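PDB 5OKL: afamin from Homo sapiens, which carries hydrophobic molecules in body fluids, binding vitamin E and keeping lipidated Wnt proteins soluble and active in 1:1 complexes. Local coordinates for residues K228-E233 against Q271-S276; I217-L222 against S236-V241; N554-C559 against V567-E572. All coordinates share one frame; numbering follows the deposited sequence. Where two conformers were deposited one is given.

Contact 1 (K228-E233 against Q271-S276)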
loop_
_atom_site.group_PDB
_atom_site.type_symbol
_atom_site.label_atom_id
_atom_site.label_comp_id
_atom_site.label_asym_id
_atom_site.label_seq_id
_atom_site.Cartn_x
_atom_site.Cartn_y
_atom_site.Cartn_z
ATOM N N LYS A 228 -15.660 -19.269 10.497
ATOM C CA LYS A 228 -16.765 -20.248 10.418
ATOM C C LYS A 228 -17.229 -20.555 8.980
ATOM O O LYS A 228 -18.041 -21.445 8.787
ATOM C CB LYS A 228 -17.964 -19.815 11.295
ATOM C CG LYS A 228 -18.904 -18.779 10.682
ATOM C CD LYS A 228 -20.322 -18.838 11.255
ATOM C CE LYS A 228 -20.467 -18.037 12.538
ATOM N NZ LYS A 228 -21.806 -17.387 12.648
ATOM N N ILE A 229 -16.739 -19.808 7.994
ATOM C CA ILE A 229 -17.148 -19.978 6.598
ATOM C C ILE A 229 -16.777 -21.379 6.089
ATOM O O ILE A 229 -15.795 -21.977 6.564
ATOM C CB ILE A 229 -16.493 -18.895 5.700
ATOM C CG1 ILE A 229 -17.287 -18.695 4.404
ATOM C CG2 ILE A 229 -15.024 -19.228 5.417
ATOM C CD1 ILE A 229 -16.792 -17.513 3.595
ATOM N N GLU A 230 -17.552 -21.884 5.137
ATOM C CA GLU A 230 -17.300 -23.196 4.557
ATOM C C GLU A 230 -16.403 -23.028 3.344
ATOM O O GLU A 230 -16.471 -22.007 2.648
ATOM C CB GLU A 230 -18.595 -23.896 4.126
ATOM C CG GLU A 230 -19.879 -23.590 4.907
ATOM C CD GLU A 230 -20.710 -22.494 4.244
ATOM O OE1 GLU A 230 -21.804 -22.820 3.724
ATOM O OE2 GLU A 230 -20.241 -21.319 4.219
ATOM N N PHE A 231 -15.608 -24.048 3.053
ATOM C CA PHE A 231 -14.608 -23.938 2.002
ATOM C C PHE A 231 -15.188 -23.534 0.637
ATOM O O PHE A 231 -14.635 -22.685 -0.057
ATOM C CB PHE A 231 -13.806 -25.236 1.896
ATOM C CG PHE A 231 -12.713 -25.194 0.867
ATOM C CD1 PHE A 231 -11.673 -24.261 0.973
ATOM C CD2 PHE A 231 -12.693 -26.101 -0.190
ATOM C CE1 PHE A 231 -10.668 -24.217 0.032
ATOM C CE2 PHE A 231 -11.675 -26.057 -1.137
ATOM C CZ PHE A 231 -10.660 -25.110 -1.017
ATOM N N LYS A 232 -16.311 -24.137 0.264
ATOM C CA LYS A 232 -16.898 -23.883 -1.043
ATOM C C LYS A 232 -17.382 -22.419 -1.200
ATOM O O LYS A 232 -17.154 -21.794 -2.243
ATOM C CB LYS A 232 -18.010 -24.909 -1.325
ATOM C CG LYS A 232 -18.732 -24.784 -2.676
ATOM C CD LYS A 232 -17.844 -24.473 -3.899
ATOM C CE LYS A 232 -18.270 -23.234 -4.700
ATOM N NZ LYS A 232 -17.103 -22.366 -5.058
ATOM N N GLU A 233 -18.025 -21.880 -0.164
ATOM C CA GLU A 233 -18.466 -20.486 -0.150
ATOM C C GLU A 233 -17.265 -19.511 -0.107
ATOM O O GLU A 233 -17.301 -18.470 -0.739
ATOM C CB GLU A 233 -19.397 -20.242 1.048
ATOM C CG GLU A 233 -19.892 -18.808 1.204
ATOM C CD GLU A 233 -20.583 -18.268 -0.046
ATOM O OE1 GLU A 233 -21.381 -19.005 -0.664
ATOM O OE2 GLU A 233 -20.313 -17.103 -0.416
ATOM N N GLN A 271 -24.896 -14.058 5.425
ATOM C CA GLN A 271 -24.323 -13.382 6.587
ATOM C C GLN A 271 -24.115 -14.297 7.793
ATOM O O GLN A 271 -23.036 -14.326 8.382
ATOM C CB GLN A 271 -25.260 -12.231 6.981
ATOM C CG GLN A 271 -24.652 -11.204 7.910
ATOM C CD GLN A 271 -25.681 -10.266 8.506
ATOM O OE1 GLN A 271 -25.641 -9.985 9.693
ATOM N NE2 GLN A 271 -26.609 -9.790 7.693
ATOM N N ASP A 272 -25.158 -15.044 8.144
ATOM C CA ASP A 272 -25.136 -15.946 9.293
ATOM C C ASP A 272 -24.202 -17.153 9.118
ATOM O O ASP A 272 -23.871 -17.817 10.103
ATOM C CB ASP A 272 -26.550 -16.446 9.596
ATOM C CG ASP A 272 -27.032 -17.471 8.585
ATOM O OD1 ASP A 272 -26.697 -17.326 7.388
ATOM O OD2 ASP A 272 -27.732 -18.423 8.985
ATOM N N SER A 273 -23.819 -17.461 7.876
ATOM C CA SER A 273 -22.837 -18.520 7.589
ATOM C C SER A 273 -21.415 -17.998 7.313
ATOM O O SER A 273 -20.552 -18.781 6.907
ATOM C CB SER A 273 -23.317 -19.364 6.399
ATOM O OG SER A 273 -23.330 -18.608 5.197
ATOM N N ILE A 274 -21.176 -16.698 7.530
ATOM C CA ILE A 274 -19.888 -16.049 7.224
ATOM C C ILE A 274 -19.322 -15.308 8.440
ATOM O O ILE A 274 -18.161 -15.519 8.817
ATOM C CB ILE A 274 -20.022 -15.095 6.001
ATOM C CG1 ILE A 274 -20.177 -15.923 4.717
ATOM C CG2 ILE A 274 -18.818 -14.149 5.869
ATOM C CD1 ILE A 274 -20.447 -15.117 3.464
ATOM N N SER A 275 -20.122 -14.422 9.033
ATOM C CA SER A 275 -19.651 -13.579 10.120
ATOM C C SER A 275 -20.807 -13.016 10.922
ATOM O O SER A 275 -21.725 -12.421 10.352
ATOM C CB SER A 275 -18.830 -12.415 9.553
ATOM O OG SER A 275 -18.146 -11.722 10.574
ATOM N N SER A 276 -20.743 -13.188 12.242
ATOM C CA SER A 276 -21.686 -12.558 13.171
ATOM C C SER A 276 -21.282 -11.121 13.567
ATOM O O SER A 276 -21.997 -10.482 14.340
ATOM C CB SER A 276 -21.867 -13.440 14.420
ATOM O OG SER A 276 -20.617 -13.775 15.000
HETATM O O HOH W 1 -16.554 -16.518 10.956
#
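Ile229 and Ile274 lie side by side and point the same way, with CD1 of Ile229 3.9 Å from CG1 of Ile274. In Ile229, CG1 stands opposite the backbone N (chi1 -158°) and the chain runs on extended, which lays the branch along its neighbour. Lys228 instead reaches along the loop 271-276. Its CG sits 3.8 Å from the carbonyl O of Ile274, and bends at chi3 and chi4 bring NZ to the O of Asp272 at 3.3 Å, a weak hydrogen bond. A firmer link is made by water: one molecule accepts from Lys228 N and donates to Ile274 O, 2.9 Å from each, bridging the backbones at the Lys228 end, away from the isoleucine contact. Glu230, at the N-cap position of helix 231-250, brings OE2 to 3.7 Å from the backbone O of Ser273, an acceptor like itself, and OE2 is buried without a partner; the OG of Ser273 is held by the O of Lys270. Both segments belong to the hydrophobic-ligand pocket region of the second albumin domain. The contact sets the lead-in and first turn of helix 231-250 against the loop joining helices 253-269 and 279-282, while Phe335 of helix 326-339 also packs on Ile229.

Contact 2 (I217-L222 against S236-V241)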
loop_
_atom_site.group_PDB
_atom_site.type_symbol
_atom_site.label_atom_id
_atom_site.label_comp_id
_atom_site.label_asym_id
_atom_site.label_seq_id
_atom_site.Cartn_x
_atom_site.Cartn_y
_atom_site.Cartn_z
ATOM N N ILE A 217 -3.614 -14.722 -1.303
ATOM C CA ILE A 217 -3.735 -13.637 -0.340
ATOM C C ILE A 217 -5.147 -13.579 0.201
ATOM O O ILE A 217 -5.348 -13.451 1.429
ATOM C CB ILE A 217 -3.357 -12.249 -0.943
ATOM C CG1 ILE A 217 -1.848 -12.173 -1.156
ATOM C CG2 ILE A 217 -3.787 -11.102 -0.029
ATOM C CD1 ILE A 217 -1.414 -11.018 -2.032
ATOM N N TYR A 218 -6.133 -13.665 -0.682
ATOM C CA TYR A 218 -7.510 -13.541 -0.184
ATOM C C TYR A 218 -8.078 -14.790 0.496
ATOM O O TYR A 218 -8.867 -14.655 1.419
ATOM C CB TYR A 218 -8.443 -12.880 -1.202
ATOM C CG TYR A 218 -8.378 -11.397 -0.985
ATOM C CD1 TYR A 218 -9.146 -10.786 0.004
ATOM C CD2 TYR A 218 -7.493 -10.608 -1.720
ATOM C CE1 TYR A 218 -9.058 -9.417 0.235
ATOM C CE2 TYR A 218 -7.382 -9.253 -1.488
ATOM C CZ TYR A 218 -8.159 -8.654 -0.513
ATOM O OH TYR A 218 -8.033 -7.288 -0.299
ATOM N N ILE A 219 -7.593 -15.972 0.132
ATOM C CA ILE A 219 -7.897 -17.188 0.903
ATOM C C ILE A 219 -7.418 -17.004 2.349
ATOM O O ILE A 219 -8.190 -17.226 3.291
ATOM C CB ILE A 219 -7.299 -18.468 0.272
ATOM C CG1 ILE A 219 -7.943 -18.753 -1.102
ATOM C CG2 ILE A 219 -7.580 -19.690 1.150
ATOM C CD1 ILE A 219 -7.204 -19.749 -1.951
ATOM N N ALA A 220 -6.173 -16.553 2.522
ATOM C CA ALA A 220 -5.620 -16.311 3.869
ATOM C C ALA A 220 -6.413 -15.241 4.652
ATOM O O ALA A 220 -6.853 -15.499 5.770
ATOM C CB ALA A 220 -4.152 -15.936 3.777
ATOM N N ILE A 221 -6.625 -14.078 4.046
ATOM C CA ILE A 221 -7.349 -12.971 4.682
ATOM C C ILE A 221 -8.763 -13.341 5.082
ATOM O O ILE A 221 -9.134 -13.177 6.231
ATOM C CB ILE A 221 -7.400 -11.710 3.772
ATOM C CG1 ILE A 221 -6.013 -11.049 3.670
ATOM C CG2 ILE A 221 -8.422 -10.693 4.297
ATOM C CD1 ILE A 221 -5.891 -9.928 2.644
ATOM N N LEU A 222 -9.555 -13.844 4.132
ATOM C CA LEU A 222 -10.968 -14.108 4.396
ATOM C C LEU A 222 -11.155 -15.293 5.345
ATOM O O LEU A 222 -12.058 -15.267 6.192
ATOM C CB LEU A 222 -11.718 -14.335 3.082
ATOM C CG LEU A 222 -11.711 -13.123 2.143
ATOM C CD1 LEU A 222 -12.294 -13.498 0.783
ATOM C CD2 LEU A 222 -12.446 -11.931 2.766
ATOM N N SER A 236 -15.772 -19.325 -3.625
ATOM C CA SER A 236 -16.685 -18.474 -4.394
ATOM C C SER A 236 -16.433 -16.973 -4.133
ATOM O O SER A 236 -16.333 -16.175 -5.059
ATOM C CB SER A 236 -18.136 -18.854 -4.066
ATOM O OG SER A 236 -19.061 -17.986 -4.672
ATOM N N LEU A 237 -16.339 -16.614 -2.860
ATOM C CA LEU A 237 -16.097 -15.243 -2.436
ATOM C C LEU A 237 -14.715 -14.742 -2.877
ATOM O O LEU A 237 -14.568 -13.602 -3.280
ATOM C CB LEU A 237 -16.261 -15.149 -0.916
ATOM C CG LEU A 237 -16.040 -13.806 -0.220
ATOM C CD1 LEU A 237 -16.975 -12.731 -0.785
ATOM C CD2 LEU A 237 -16.245 -14.018 1.284
ATOM N N VAL A 238 -13.710 -15.605 -2.826
ATOM C CA VAL A 238 -12.366 -15.259 -3.281
ATOM C C VAL A 238 -12.332 -14.983 -4.782
ATOM O O VAL A 238 -11.583 -14.099 -5.233
ATOM C CB VAL A 238 -11.346 -16.344 -2.884
ATOM C CG1 VAL A 238 -10.003 -16.140 -3.567
ATOM C CG2 VAL A 238 -11.152 -16.335 -1.377
ATOM N N GLU A 239 -13.111 -15.734 -5.559
ATOM C CA GLU A 239 -13.234 -15.466 -6.993
ATOM C C GLU A 239 -13.872 -14.102 -7.264
ATOM O O GLU A 239 -13.450 -13.402 -8.180
ATOM C CB GLU A 239 -14.046 -16.563 -7.719
ATOM C CG GLU A 239 -13.314 -17.883 -7.933
ATOM C CD GLU A 239 -12.034 -17.775 -8.759
ATOM O OE1 GLU A 239 -11.912 -16.872 -9.627
ATOM O OE2 GLU A 239 -11.134 -18.615 -8.539
ATOM N N ASP A 240 -14.897 -13.745 -6.496
ATOM C CA ASP A 240 -15.509 -12.429 -6.611
ATOM C C ASP A 240 -14.512 -11.304 -6.261
ATOM O O ASP A 240 -14.447 -10.295 -6.956
ATOM C CB ASP A 240 -16.725 -12.303 -5.687
ATOM C CG ASP A 240 -17.906 -13.151 -6.121
ATOM O OD1 ASP A 240 -17.975 -13.559 -7.313
ATOM O OD2 ASP A 240 -18.779 -13.388 -5.236
ATOM N N VAL A 241 -13.746 -11.490 -5.198
ATOM C CA VAL A 241 -12.783 -10.475 -4.753
ATOM C C VAL A 241 -11.670 -10.338 -5.776
ATOM O O VAL A 241 -11.297 -9.220 -6.141
ATOM C CB VAL A 241 -12.218 -10.797 -3.350
ATOM C CG1 VAL A 241 -11.072 -9.849 -2.984
ATOM C CG2 VAL A 241 -13.343 -10.731 -2.304
#
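Val238, Leu222 and Val241 form the centre of a helix-helix packing in the all-helical second albumin domain, where helices 211-225 and 231-250, consecutive in the chain, meet within the pocket region for hydrophobic ligands. The short segments run at 123° to each other with their axes 9.6 Å apart, and the interface between them is made by apolar side chains.

Val238 sets its two methyls against the other helix. CG2 lies 3.7 Å from CD1 of Leu222 and also approaches the backbone N of Ile219, while both methyls border CG1 of Ile219, whose side chain crosses that of the valine at about a right angle. This places Val238 over the turn from Tyr218 to Leu222.

Leu222 contributes chiefly one branch. Its CG is opposite the carbonyl carbon (chi1 -62°), and from there CD1 reaches across to Val238, to CG of Leu237 at 3.9 Å and, more distantly, to CG2 of Val241. One methyl thus meets three residues of the facing helix, which also lends Leu234 to the packing against Leu222.

Val241 divides its methyls between two partners: CG2 borders Leu222, while CG1 sits over the ring of Tyr218. Helix 253-269 flanks this side of the contact, its Val263 touching Val241 and its Ile267 touching Leu237. The tyrosine hydroxyl is hydrogen-bonded to that of Tyr245, a turn further along helix 231-250, so the ring is gripped at its far end as well as over its faces. Ile221 CD1 lies off-centre over one face, and over the opposite face Val241 CG1 makes a CH-pi contact 3.6 Å from the centroid of the Tyr218 ring, only 9° from the ring normal.

Contact 3 (N554-C559 against V567-E572)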
loop_
_atom_site.group_PDB
_atom_site.type_symbol
_atom_site.label_atom_id
_atom_site.label_comp_id
_atom_site.label_asym_id
_atom_site.label_seq_id
_atom_site.Cartn_x
_atom_site.Cartn_y
_atom_site.Cartn_z
ATOM N N ASN A 554 24.016 17.169 18.421
ATOM C CA ASN A 554 24.581 17.845 19.604
ATOM C C ASN A 554 24.978 19.290 19.266
ATOM O O ASN A 554 24.629 20.213 20.000
ATOM C CB ASN A 554 25.780 17.040 20.120
ATOM C CG ASN A 554 26.427 17.645 21.362
ATOM O OD1 ASN A 554 25.808 17.756 22.412
ATOM N ND2 ASN A 554 27.695 17.986 21.250
ATOM N N VAL A 555 25.653 19.484 18.136
ATOM C CA VAL A 555 26.016 20.817 17.698
ATOM C C VAL A 555 24.776 21.702 17.408
ATOM O O VAL A 555 24.792 22.877 17.747
ATOM C CB VAL A 555 27.003 20.766 16.515
ATOM C CG1 VAL A 555 27.231 22.139 15.915
ATOM C CG2 VAL A 555 28.340 20.202 16.978
ATOM N N VAL A 556 23.718 21.145 16.805
ATOM C CA VAL A 556 22.468 21.897 16.604
ATOM C C VAL A 556 21.764 22.203 17.940
ATOM O O VAL A 556 21.258 23.295 18.121
ATOM C CB VAL A 556 21.481 21.258 15.563
ATOM C CG1 VAL A 556 22.096 21.219 14.166
ATOM C CG2 VAL A 556 20.998 19.889 15.934
ATOM N N ASP A 557 21.739 21.258 18.874
ATOM C CA ASP A 557 21.193 21.527 20.212
ATOM C C ASP A 557 21.892 22.711 20.921
ATOM O O ASP A 557 21.227 23.583 21.500
ATOM C CB ASP A 557 21.279 20.276 21.088
ATOM C CG ASP A 557 20.784 20.516 22.506
ATOM O OD1 ASP A 557 19.555 20.630 22.692
ATOM O OD2 ASP A 557 21.626 20.585 23.434
ATOM N N LYS A 558 23.222 22.740 20.863
ATOM C CA LYS A 558 23.999 23.795 21.520
ATOM C C LYS A 558 23.926 25.128 20.773
ATOM O O LYS A 558 23.626 26.146 21.387
ATOM C CB LYS A 558 25.456 23.373 21.722
ATOM C CG LYS A 558 25.638 22.312 22.804
ATOM C CD LYS A 558 27.125 22.099 23.050
ATOM C CE LYS A 558 27.468 20.790 23.745
ATOM N NZ LYS A 558 28.866 20.389 23.389
ATOM N N CYS A 559 24.186 25.118 19.464
ATOM C CA CYS A 559 24.149 26.342 18.654
ATOM C C CYS A 559 22.778 27.032 18.600
ATOM O O CYS A 559 22.733 28.252 18.435
ATOM C CB CYS A 559 24.666 26.090 17.231
ATOM S SG CYS A 559 26.434 25.722 17.122
ATOM N N VAL A 567 27.117 31.580 12.982
ATOM C CA VAL A 567 28.573 31.498 13.174
ATOM C C VAL A 567 28.924 30.279 14.031
ATOM O O VAL A 567 29.898 29.604 13.747
ATOM C CB VAL A 567 29.188 32.815 13.746
ATOM C CG1 VAL A 567 28.881 33.012 15.227
ATOM C CG2 VAL A 567 30.698 32.843 13.529
ATOM N N CYS A 568 28.113 29.984 15.044
ATOM C CA CYS A 568 28.328 28.818 15.894
ATOM C C CYS A 568 28.410 27.528 15.070
ATOM O O CYS A 568 29.340 26.730 15.264
ATOM C CB CYS A 568 27.221 28.700 16.941
ATOM S SG CYS A 568 27.413 27.283 18.057
ATOM N N PHE A 569 27.449 27.331 14.157
ATOM C CA PHE A 569 27.425 26.124 13.315
ATOM C C PHE A 569 28.666 25.962 12.445
ATOM O O PHE A 569 29.204 24.871 12.354
ATOM C CB PHE A 569 26.205 26.058 12.403
ATOM C CG PHE A 569 26.064 24.710 11.715
ATOM C CD1 PHE A 569 25.528 23.628 12.407
ATOM C CD2 PHE A 569 26.540 24.497 10.403
ATOM C CE1 PHE A 569 25.432 22.365 11.807
ATOM C CE2 PHE A 569 26.451 23.249 9.802
ATOM C CZ PHE A 569 25.890 22.175 10.500
ATOM N N ASN A 570 29.110 27.026 11.799
ATOM C CA ASN A 570 30.281 26.926 10.904
ATOM C C ASN A 570 31.602 26.743 11.660
ATOM O O ASN A 570 32.550 26.216 11.086
ATOM C CB ASN A 570 30.379 28.104 9.903
ATOM C CG ASN A 570 29.684 27.809 8.588
ATOM O OD1 ASN A 570 28.454 27.882 8.493
ATOM N ND2 ASN A 570 30.469 27.491 7.551
ATOM N N GLU A 571 31.661 27.151 12.932
ATOM C CA GLU A 571 32.859 26.950 13.764
ATOM C C GLU A 571 32.774 25.790 14.797
ATOM O O GLU A 571 33.732 25.578 15.535
ATOM C CB GLU A 571 33.279 28.282 14.419
ATOM C CG GLU A 571 32.425 28.753 15.601
ATOM C CD GLU A 571 32.446 30.280 15.833
ATOM O OE1 GLU A 571 33.263 31.000 15.222
ATOM O OE2 GLU A 571 31.635 30.781 16.645
ATOM N N GLU A 572 31.655 25.048 14.850
ATOM C CA GLU A 572 31.553 23.832 15.692
ATOM C C GLU A 572 31.136 22.545 14.966
ATOM O O GLU A 572 31.320 21.454 15.494
ATOM C CB GLU A 572 30.591 24.055 16.865
ATOM C CG GLU A 572 30.905 25.239 17.773
ATOM C CD GLU A 572 32.293 25.194 18.396
ATOM O OE1 GLU A 572 32.905 24.103 18.467
ATOM O OE2 GLU A 572 32.769 26.264 18.819
#
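Cys559 and Cys568 join the last turn of helix 542-559 to helix 565-572 in a disulfide-linked helical hairpin of the third albumin domain, part of the cystine pattern of the albumin family. The segments run at 146°, nearly antiparallel. The covalent link makes the tight end: its sulfurs are 2.1 Å apart, and the CA atoms of the two cysteines are 5.6 Å apart. Cys559 SG also sits 3.5 Å from the backbone N of Phe569. Beside the disulfide, Val555 CG1 lies 4.2 Å from Phe569 CD1 and Val556 CG1 equally far from Phe569 CE1, both oblique to the ring, which also stacks on Phe510. The solvent side lies at Glu572, an exposed residue whose CB faces the other helix while its carboxylate leads away from it. Here contact comes from the aliphatic base and backbone: CG2 of Val555, set opposite its own carbonyl carbon, ends 3.6 Å from the carbonyl O of Glu572. An alanine in place of Val555 would lack both methyls, which would probably open a gap between the helices and leave the Phe569 ring less firmly held. The other methyl of the valine, CG1, lies 4.0 Å from CB of Glu572.

From the N terminus, the chain first enters contact 2 with helix 211-225, then passes through 228-233, the opening half of contact 1, before helix 231-250 returns to close contact 2 at 236-241. Contact 1 closes later, at 271-276, after a largely helical excursion through helix 253-269. The two therefore cross rather than nest. They share helix 231-250 and touch where Ile229 CD1 packs on Leu237 CD2, tying helices 211-225 and 231-250 to the loop after helix 253-269 within the second albumin domain. Contact 3 follows in series, closing a short loop near the C terminus in the third domain, about 57 Å from contact 2 between centres and across the chain's centre.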